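Long-range contact in putative uncharacterized protein (Coprinopsis cinerea, PDB 3W9A), which probably hydrolyses beta-glucan polysaccharides, as a fungal enzyme of glycoside hydrolase family 131 whose catalytic domain is a beta-jelly roll: residues R2-G7 against I222-I227. Residues are numbered along the deposited sequence; the frame is centred on the assembly and turned at random.
Sequences RIVWDG and IEEGPI
Ile222 lays its CD1 methyl against the six-membered ring of Trp5, 3.7 Å from CE3, the two side chains crossing at a slant. With CG anti to the backbone N (chi1 166°), the indole reaches this branched aliphatic chain, while its NE1 is hydrogen-bonded to the carbonyl of Thr29; a broad apolar ring with a single polar N-H, here satisfied, suits a buried site of this kind. Ile222 O accepts from two successive amides, Val4 N at 2.8 Å and Trp5 N at a longer 3.3 Å, and Ile222 N returns a bond to Trp5 O. Two residues facing one make this a classic beta bulge, in the antiparallel pairing that adds strand 3-6, at the N-terminus, to strand 213-224 of one jelly-roll sheet. Beyond the bulge Ile3 faces Glu223 as a non-hydrogen-bonded pair, and Glu224 N gives a nearly straight bond to Arg2 O (2.8 Å). Val4, at the corner of the chain, sets CG2 3.7 Å from Glu224 CG, a small branched side chain meeting the aliphatic part of an acid. Glu223 is buried, but its carboxylate is held by His97, Thr228 and the amino group of Gly1. At the more exposed margin, long Arg2 and Glu224 form a salt bridge by charge alone: Glu224 OE1 sits 3.4 Å from Arg2 NE, well out of the guanidinium plane, while a water joins Glu224 OE2 to Arg2 N and Gly225 O.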
loop_
_atom_site.group_PDB
_atom_site.type_symbol
_atom_site.label_atom_id
_atom_site.label_comp_id
_atom_site.label_asym_id
_atom_site.label_seq_id
_atom_site.Cartn_x
_atom_site.Cartn_y
_atom_site.Cartn_z
ATOM N N ARG A 2 -16.537 10.163 5.288
ATOM C CA ARG A 2 -17.023 8.788 5.402
ATOM C C ARG A 2 -16.155 7.804 4.628
ATOM O O ARG A 2 -15.607 8.103 3.544
ATOM C CB ARG A 2 -18.507 8.643 5.040
ATOM C CG ARG A 2 -18.911 9.007 3.629
ATOM C CD ARG A 2 -20.344 8.560 3.335
ATOM N NE ARG A 2 -20.425 7.892 2.041
ATOM C CZ ARG A 2 -19.946 6.672 1.770
ATOM N NH1 ARG A 2 -19.329 5.942 2.700
ATOM N NH2 ARG A 2 -20.082 6.172 0.550
ATOM N N ILE A 3 -16.018 6.630 5.224
ATOM C CA ILE A 3 -15.146 5.630 4.701
ATOM C C ILE A 3 -15.905 4.946 3.591
ATOM O O ILE A 3 -17.015 4.461 3.788
ATOM C CB ILE A 3 -14.662 4.669 5.805
ATOM C CG1 ILE A 3 -13.824 5.475 6.819
ATOM C CG2 ILE A 3 -13.833 3.537 5.211
ATOM C CD1 ILE A 3 -13.386 4.705 8.039
ATOM N N VAL A 4 -15.302 4.949 2.411
ATOM C CA VAL A 4 -15.912 4.355 1.240
ATOM C C VAL A 4 -15.578 2.867 1.194
ATOM O O VAL A 4 -16.439 2.059 0.877
ATOM C CB VAL A 4 -15.464 5.066 -0.050
ATOM C CG1 VAL A 4 -16.247 4.532 -1.228
ATOM C CG2 VAL A 4 -15.657 6.585 0.076
ATOM N N TRP A 5 -14.328 2.523 1.537
ATOM C CA TRP A 5 -13.886 1.129 1.615
ATOM C C TRP A 5 -12.890 1.019 2.765
ATOM O O TRP A 5 -11.973 1.875 2.938
ATOM C CB TRP A 5 -13.274 0.652 0.282
ATOM C CG TRP A 5 -12.504 -0.631 0.351
ATOM C CD1 TRP A 5 -13.011 -1.901 0.247
ATOM C CD2 TRP A 5 -11.091 -0.779 0.549
ATOM N NE1 TRP A 5 -11.998 -2.826 0.353
ATOM C CE2 TRP A 5 -10.811 -2.165 0.556
ATOM C CE3 TRP A 5 -10.039 0.125 0.723
ATOM C CZ2 TRP A 5 -9.518 -2.673 0.715
ATOM C CZ3 TRP A 5 -8.744 -0.370 0.884
ATOM C CH2 TRP A 5 -8.494 -1.766 0.875
ATOM N N ASP A 6 -13.107 -0.012 3.569
ATOM C CA ASP A 6 -12.316 -0.246 4.769
ATOM C C ASP A 6 -11.432 -1.485 4.584
ATOM O O ASP A 6 -11.926 -2.621 4.505
ATOM C CB ASP A 6 -13.235 -0.370 5.979
ATOM C CG ASP A 6 -12.491 -0.259 7.299
ATOM O OD1 ASP A 6 -11.273 -0.491 7.336
ATOM O OD2 ASP A 6 -13.151 0.020 8.312
ATOM N N GLY A 7 -10.130 -1.235 4.476
ATOM C CA GLY A 7 -9.114 -2.285 4.357
ATOM C C GLY A 7 -8.538 -2.757 5.680
ATOM O O GLY A 7 -7.446 -3.350 5.713
ATOM N N ILE A 222 -10.010 3.953 2.357
ATOM C CA ILE A 222 -10.306 4.988 1.384
ATOM C C ILE A 222 -11.509 5.756 1.905
ATOM O O ILE A 222 -12.541 5.166 2.217
ATOM C CB ILE A 222 -10.627 4.388 -0.002
ATOM C CG1 ILE A 222 -9.379 3.693 -0.581
ATOM C CG2 ILE A 222 -11.163 5.467 -0.949
ATOM C CD1 ILE A 222 -9.647 2.790 -1.777
ATOM N N GLU A 223 -11.353 7.061 2.056
ATOM C CA GLU A 223 -12.408 7.886 2.619
ATOM C C GLU A 223 -12.719 9.058 1.697
ATOM O O GLU A 223 -11.920 9.446 0.855
ATOM C CB GLU A 223 -11.975 8.411 3.984
ATOM C CG GLU A 223 -10.804 9.400 3.890
ATOM C CD GLU A 223 -10.430 10.035 5.195
ATOM O OE1 GLU A 223 -11.270 10.089 6.122
ATOM O OE2 GLU A 223 -9.276 10.495 5.288
ATOM N N GLU A 224 -13.892 9.634 1.874
ATOM C CA GLU A 224 -14.175 10.927 1.281
ATOM C C GLU A 224 -13.507 12.003 2.124
ATOM O O GLU A 224 -12.976 11.741 3.201
ATOM C CB GLU A 224 -15.677 11.188 1.242
ATOM C CG GLU A 224 -16.442 10.213 0.388
ATOM C CD GLU A 224 -17.954 10.414 0.486
ATOM O OE1 GLU A 224 -18.675 9.710 -0.257
ATOM O OE2 GLU A 224 -18.409 11.264 1.282
ATOM N N GLY A 225 -13.523 13.227 1.614
ATOM C CA GLY A 225 -13.072 14.375 2.388
ATOM C C GLY A 225 -14.102 14.775 3.439
ATOM O O GLY A 225 -15.243 14.305 3.403
ATOM N N PRO A 226 -13.706 15.640 4.391
ATOM C CA PRO A 226 -12.339 16.114 4.478
ATOM C C PRO A 226 -11.415 15.042 5.082
ATOM O O PRO A 226 -11.856 14.175 5.836
ATOM C CB PRO A 226 -12.457 17.338 5.386
ATOM C CG PRO A 226 -13.624 17.035 6.271
ATOM C CD PRO A 226 -14.540 16.117 5.505
ATOM N N ILE A 227 -10.143 15.106 4.717
ATOM C CA ILE A 227 -9.175 14.078 5.120
ATOM C C ILE A 227 -9.101 13.929 6.644
ATOM O O ILE A 227 -9.170 14.908 7.382
ATOM C CB ILE A 227 -7.774 14.356 4.513
ATOM C CG1 ILE A 227 -6.842 13.159 4.710
ATOM C CG2 ILE A 227 -7.132 15.609 5.112
ATOM C CD1 ILE A 227 -5.466 13.343 4.081
HETATM O O HOH W 1 -17.611 12.502 3.645
#